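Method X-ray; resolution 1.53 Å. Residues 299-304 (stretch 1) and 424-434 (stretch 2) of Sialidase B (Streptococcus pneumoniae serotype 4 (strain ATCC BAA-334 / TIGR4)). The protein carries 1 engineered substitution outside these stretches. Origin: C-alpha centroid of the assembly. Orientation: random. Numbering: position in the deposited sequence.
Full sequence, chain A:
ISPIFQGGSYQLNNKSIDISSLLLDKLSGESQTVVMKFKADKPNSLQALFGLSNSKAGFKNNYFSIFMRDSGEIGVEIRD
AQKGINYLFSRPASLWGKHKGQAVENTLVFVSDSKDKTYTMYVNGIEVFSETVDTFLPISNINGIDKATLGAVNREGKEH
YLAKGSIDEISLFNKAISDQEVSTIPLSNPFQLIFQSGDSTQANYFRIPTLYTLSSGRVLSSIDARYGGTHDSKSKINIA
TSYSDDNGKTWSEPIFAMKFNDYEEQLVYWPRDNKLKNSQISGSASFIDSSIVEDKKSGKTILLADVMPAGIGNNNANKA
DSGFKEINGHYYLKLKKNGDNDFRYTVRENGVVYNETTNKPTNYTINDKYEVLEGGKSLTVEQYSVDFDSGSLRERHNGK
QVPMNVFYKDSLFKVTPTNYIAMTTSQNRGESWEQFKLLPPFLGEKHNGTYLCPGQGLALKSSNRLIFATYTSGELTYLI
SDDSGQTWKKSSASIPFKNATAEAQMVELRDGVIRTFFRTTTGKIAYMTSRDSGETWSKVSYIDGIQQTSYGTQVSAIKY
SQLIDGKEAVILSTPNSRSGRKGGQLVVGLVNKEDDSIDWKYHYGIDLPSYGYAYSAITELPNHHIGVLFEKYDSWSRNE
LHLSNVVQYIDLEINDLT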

ATOM      1  N   GLY A 299      22.182  17.615  -6.770  1.00 18.82           N
ATOM      2  CA  GLY A 299      21.479  16.873  -7.809  1.00 17.33           C
ATOM      3  C   GLY A 299      21.017  15.495  -7.357  1.00 15.99           C
ATOM      4  O   GLY A 299      20.388  14.780  -8.139  1.00 17.01           O
ATOM      5  N   LYS A 300      21.333  15.124  -6.112  1.00 15.00           N
ATOM      6  CA  LYS A 300      20.985  13.808  -5.587  1.00 14.20           C
ATOM      7  C   LYS A 300      19.492  13.698  -5.272  1.00 12.09           C
ATOM      8  O   LYS A 300      18.816  14.682  -4.971  1.00 13.03           O
ATOM      9  CB  LYS A 300      21.787  13.481  -4.320  1.00 16.79           C
ATOM     10  CG  LYS A 300      23.292  13.323  -4.531  1.00 22.63           C
ATOM     11  CD  LYS A 300      23.982  12.930  -3.231  1.00 27.48           C
ATOM     12  CE  LYS A 300      25.495  12.838  -3.408  1.00 34.00           C
ATOM     13  NZ  LYS A 300      26.191  12.563  -2.119  1.00 38.57           N
ATOM     14  N   THR A 301      18.972  12.484  -5.373  1.00 11.43           N
ATOM     15  CA  THR A 301      17.641  12.200  -4.865  1.00 10.12           C
ATOM     16  C   THR A 301      17.853  11.665  -3.467  1.00 11.57           C
ATOM     17  O   THR A 301      18.766  10.865  -3.231  1.00 11.09           O
ATOM     18  CB  THR A 301      16.925  11.144  -5.727  1.00 13.09           C
ATOM     19  OG1 THR A 301      16.892  11.585  -7.087  1.00 16.75           O
ATOM     20  CG2 THR A 301      15.506  10.927  -5.246  1.00 13.49           C
ATOM     21  N   ILE A 302      17.026  12.121  -2.533  1.00  9.24           N
ATOM     22  CA  ILE A 302      17.159  11.734  -1.139  1.00  9.25           C
ATOM     23  C   ILE A 302      15.895  11.033  -0.649  1.00 10.54           C
ATOM     24  O   ILE A 302      14.787  11.535  -0.828  1.00 11.90           O
ATOM     25  CB  ILE A 302      17.479  12.955  -0.276  1.00 10.44           C
ATOM     26  CG1 ILE A 302      18.817  13.556  -0.718  1.00 16.89           C
ATOM     27  CG2 ILE A 302      17.472  12.586   1.195  1.00 14.57           C
ATOM     28  CD1 ILE A 302      19.175  14.843  -0.008  1.00 18.56           C
ATOM     29  N   LEU A 303      16.061   9.861  -0.041  1.00 10.41           N
ATOM     30  CA  LEU A 303      14.922   9.108   0.478  1.00  8.75           C
ATOM     31  C   LEU A 303      15.094   8.856   1.967  1.00 11.02           C
ATOM     32  O   LEU A 303      16.155   8.411   2.414  1.00 10.41           O
ATOM     33  CB  LEU A 303      14.749   7.789  -0.308  1.00 10.80           C
ATOM     34  CG  LEU A 303      13.605   6.829   0.067  1.00 10.02           C
ATOM     35  CD1 LEU A 303      13.177   6.006  -1.139  1.00 11.80           C
ATOM     36  CD2 LEU A 303      14.014   5.874   1.179  1.00 11.60           C
ATOM     37  N   LEU A 304      14.054   9.165   2.731  1.00 10.94           N
ATOM     38  CA  LEU A 304      14.055   8.874   4.158  1.00 10.44           C
ATOM     39  C   LEU A 304      13.038   7.766   4.463  1.00  8.41           C
ATOM     40  O   LEU A 304      12.072   7.585   3.725  1.00  9.70           O
ATOM     41  CB  LEU A 304      13.746  10.135   4.981  1.00 11.85           C
ATOM     42  CG  LEU A 304      14.918  11.037   5.376  1.00 12.44           C
ATOM     43  CD1 LEU A 304      15.681  11.541   4.167  1.00 18.70           C
ATOM     44  CD2 LEU A 304      14.415  12.202   6.218  1.00 14.25           C
ATOM     45  N   THR A 424      18.860   7.636   2.704  1.00 10.39           N
ATOM     46  CA  THR A 424      19.750   7.151   1.669  1.00 12.42           C
ATOM     47  C   THR A 424      19.688   8.149   0.528  1.00 12.76           C
ATOM     48  O   THR A 424      18.763   8.975   0.468  1.00 12.88           O
ATOM     49  CB  THR A 424      19.390   5.718   1.188  1.00 11.86           C
ATOM     50  OG1 THR A 424      20.337   5.316   0.187  1.00 15.71           O
ATOM     51  CG2 THR A 424      17.978   5.655   0.598  1.00 11.62           C
ATOM     52  N   THR A 425      20.685   8.095  -0.346  1.00 10.49           N
ATOM     53  CA  THR A 425      20.742   8.986  -1.495  1.00 12.88           C
ATOM     54  C   THR A 425      20.991   8.185  -2.755  1.00 12.41           C
ATOM     55  O   THR A 425      21.499   7.068  -2.708  1.00 10.91           O
ATOM     56  CB  THR A 425      21.857  10.041  -1.376  1.00 12.87           C
ATOM     57  OG1 THR A 425      23.135   9.400  -1.461  1.00 21.46           O
ATOM     58  CG2 THR A 425      21.757  10.819  -0.062  1.00 14.24           C
ATOM     59  N   SER A 426      20.629   8.767  -3.888  1.00 10.42           N
ATOM     60  CA  SER A 426      20.933   8.172  -5.174  1.00 11.18           C
ATOM     61  C   SER A 426      21.569   9.232  -6.046  1.00 13.85           C
ATOM     62  O   SER A 426      21.086  10.363  -6.114  1.00 11.73           O
ATOM     63  CB  SER A 426      19.678   7.646  -5.862  1.00 10.27           C
ATOM     64  OG  SER A 426      20.002   7.248  -7.189  1.00 11.47           O
ATOM     65  N   GLN A 427      22.647   8.855  -6.721  1.00 15.51           N
ATOM     66  CA  GLN A 427      23.343   9.765  -7.614  1.00 14.29           C
ATOM     67  C   GLN A 427      22.929   9.524  -9.060  1.00 15.18           C
ATOM     68  O   GLN A 427      23.413  10.201  -9.972  1.00 16.74           O
ATOM     69  CB  GLN A 427      24.855   9.595  -7.453  1.00 19.91           C
ATOM     70  CG  GLN A 427      25.400  10.200  -6.161  1.00 29.67           C
ATOM     71  CD  GLN A 427      26.397   9.295  -5.461  1.00 41.08           C
ATOM     72  OE1 GLN A 427      26.825   8.280  -6.012  1.00 50.42           O
ATOM     73  NE2 GLN A 427      26.765   9.654  -4.234  1.00 39.31           N
ATOM     74  N   ASN A 428      22.038   8.557  -9.278  1.00 10.88           N
ATOM     75  CA  ASN A 428      21.607   8.222 -10.636  1.00 11.31           C
ATOM     76  C   ASN A 428      20.083   8.163 -10.767  1.00 12.16           C
ATOM     77  O   ASN A 428      19.533   7.319 -11.495  1.00 12.59           O
ATOM     78  CB  ASN A 428      22.255   6.913 -11.096  1.00 12.55           C
ATOM     79  CG  ASN A 428      22.107   5.809 -10.076  1.00 12.89           C
ATOM     80  OD1 ASN A 428      21.179   5.835  -9.269  1.00 12.31           O
ATOM     81  ND2 ASN A 428      23.022   4.840 -10.092  1.00 15.07           N
ATOM     82  N   ARG A 429      19.421   9.060 -10.033  1.00 10.60           N
ATOM     83  CA  ARG A 429      17.970   9.233 -10.106  1.00 10.22           C
ATOM     84  C   ARG A 429      17.200   7.928  -9.892  1.00 10.32           C
ATOM     85  O   ARG A 429      16.234   7.633 -10.604  1.00 10.07           O
ATOM     86  CB  ARG A 429      17.568   9.888 -11.432  1.00 13.54           C
ATOM     87  CG  ARG A 429      18.279  11.206 -11.683  1.00 14.72           C
ATOM     88  CD  ARG A 429      17.825  11.828 -13.000  1.00 15.03           C
ATOM     89  NE  ARG A 429      18.451  13.128 -13.224  1.00 17.83           N
ATOM     90  CZ  ARG A 429      19.586  13.293 -13.897  1.00 24.30           C
ATOM     91  NH1 ARG A 429      20.207  12.240 -14.417  1.00 21.78           N
ATOM     92  NH2 ARG A 429      20.095  14.507 -14.057  1.00 25.38           N
ATOM     93  N   GLY A 430      17.641   7.137  -8.919  1.00 12.30           N
ATOM     94  CA  GLY A 430      16.904   5.952  -8.522  1.00  9.78           C
ATOM     95  C   GLY A 430      17.319   4.659  -9.205  1.00 12.79           C
ATOM     96  O   GLY A 430      16.640   3.647  -9.063  1.00 12.80           O
ATOM     97  N   GLU A 431      18.427   4.669  -9.943  1.00 11.93           N
ATOM     98  CA  GLU A 431      18.927   3.423 -10.526  1.00 13.07           C
ATOM     99  C   GLU A 431      19.684   2.565  -9.512  1.00 11.19           C
ATOM    100  O   GLU A 431      19.768   1.344  -9.664  1.00 13.10           O
ATOM    101  CB  GLU A 431      19.789   3.702 -11.770  1.00 10.89           C
ATOM    102  CG  GLU A 431      18.987   4.305 -12.920  1.00 13.32           C
ATOM    103  CD  GLU A 431      19.840   5.103 -13.884  1.00 15.18           C
ATOM    104  OE1 GLU A 431      21.043   4.793 -13.995  1.00 18.10           O
ATOM    105  OE2 GLU A 431      19.315   6.050 -14.514  1.00 16.87           O
ATOM    106  N   SER A 432      20.226   3.216  -8.482  1.00 11.83           N
ATOM    107  CA  SER A 432      20.753   2.535  -7.302  1.00 10.77           C
ATOM    108  C   SER A 432      20.733   3.492  -6.110  1.00 12.14           C
ATOM    109  O   SER A 432      20.687   4.709  -6.287  1.00 12.73           O
ATOM    110  CB  SER A 432      22.173   2.017  -7.544  1.00 17.38           C
ATOM    111  OG  SER A 432      23.086   3.087  -7.690  1.00 15.36           O
ATOM    112  N   TRP A 433      20.793   2.923  -4.906  1.00 12.43           N
ATOM    113  CA  TRP A 433      20.755   3.684  -3.660  1.00 10.59           C
ATOM    114  C   TRP A 433      21.956   3.343  -2.789  1.00 11.06           C
ATOM    115  O   TRP A 433      22.398   2.189  -2.753  1.00 13.84           O
ATOM    116  CB  TRP A 433      19.462   3.375  -2.888  1.00  9.54           C
ATOM    117  CG  TRP A 433      18.229   3.791  -3.622  1.00  8.87           C
ATOM    118  CD1 TRP A 433      17.458   3.009  -4.441  1.00 10.32           C
ATOM    119  CD2 TRP A 433      17.637   5.095  -3.640  1.00  9.63           C
ATOM    120  NE1 TRP A 433      16.404   3.742  -4.937  1.00 11.27           N
ATOM    121  CE2 TRP A 433      16.496   5.027  -4.467  1.00 10.14           C
ATOM    122  CE3 TRP A 433      17.943   6.311  -3.011  1.00 10.11           C
ATOM    123  CZ2 TRP A 433      15.674   6.144  -4.712  1.00 10.30           C
ATOM    124  CZ3 TRP A 433      17.122   7.420  -3.247  1.00 12.14           C
ATOM    125  CH2 TRP A 433      15.997   7.321  -4.083  1.00 12.46           C
ATOM    126  N   GLU A 434      22.474   4.358  -2.099  1.00 12.13           N
ATOM    127  CA  GLU A 434      23.574   4.210  -1.154  1.00 13.35           C
ATOM    128  C   GLU A 434      23.157   3.453   0.091  1.00 17.59           C
ATOM    129  O   GLU A 434      21.960   3.265   0.356  1.00 18.18           O
ATOM    130  CB  GLU A 434      24.072   5.585  -0.717  1.00 17.99           C
ATOM    131  CG  GLU A 434      24.749   6.386  -1.831  1.00 19.84           C
ATOM    132  CD  GLU A 434      25.922   5.636  -2.430  1.00 33.83           C
ATOM    133  OE1 GLU A 434      26.719   5.071  -1.652  1.00 42.83           O
ATOM    134  OE2 GLU A 434      26.034   5.602  -3.672  1.00 38.49           O
TER
HETATM  135  O   HOH W   1      25.184  10.650  -0.450  1.00 30.54           O

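Two antiparallel strands, 301-304 and 424-426, meet here, and their backbones satisfy one another in the alternating pattern typical of a β-sheet. T301 and S426 form one hydrogen-bonded pair: T301 N donates to S426 O at 3.1 Å, and S426 N donates to T301 O at 2.9 Å. Two residues along, L303 N donates to T424 O at 2.9 Å and T424 N to L303 O at 2.8 Å, both nearly straight. Between them lies the non-hydrogen-bonded pair I302 and T425, whose CA atoms approach to 4.5 Å. T425 N and O therefore face away from stretch 1, and T425 O accepts instead from E434 N at 2.9 Å. The close packing also brings α-carbons onto carbonyl oxygens already engaged by amides: T425 CA lies 3.2 Å from T301 O, a CA-H...O contact that supplements the true hydrogen bonds.

Side chains alternate between the two faces. T301, L303, T424 and S426 share one face, where W433 covers the first strand. W433 CH2 lies 3.8 Å from T301 CG2, and W433 CZ3 lies 3.8 Å from L303 CB, so the large indole suits a place where it can bury both a methyl and an aliphatic chain. Its polar NE1 is satisfied elsewhere in the structure. Threonine at 424 serves two needs: T424 CG2 packs 4.0 Å from L303 CB, while T424 OG1 donates to E434 O at 2.6 Å. Branched T425 and I302 occupy the other face, touching through T425 CG2 and I302 CG1 at 4.1 Å.

Beyond the strand, S426, N428 and S432 satisfy several of the turn's donors and acceptors within stretch 2. S426 OG accepts from N428 N at 3.2 Å and from G430 N at 2.9 Å, so a small hydroxyl holds the turn that follows. N428 uses both ends of its amide: N428 OD1 accepts from S432 N at 2.9 Å, and N428 ND2 donates to S432 OG at 3.0 Å. These bonds brace the type I' turn from N428 to E431. R429 and G430 both have positive phi, as such a turn requires; at R429 (53/42) a side chain is tolerated, but at G430 (93/10) a CB would be jammed against the carbonyl O of R429, so glycine suits the place.

At the margin, K300 extends its long chain past T425, with K300 CD 4.0 Å from T425 CB, and K300 CE reaches within 3.5 Å of Q427 NE2. The lysine ammonium finds its partner in a water: K300 NZ donates to it at 2.7 Å, and T425 OG1 lies 2.6 Å from the same water oxygen, linking the two stretches through solvent.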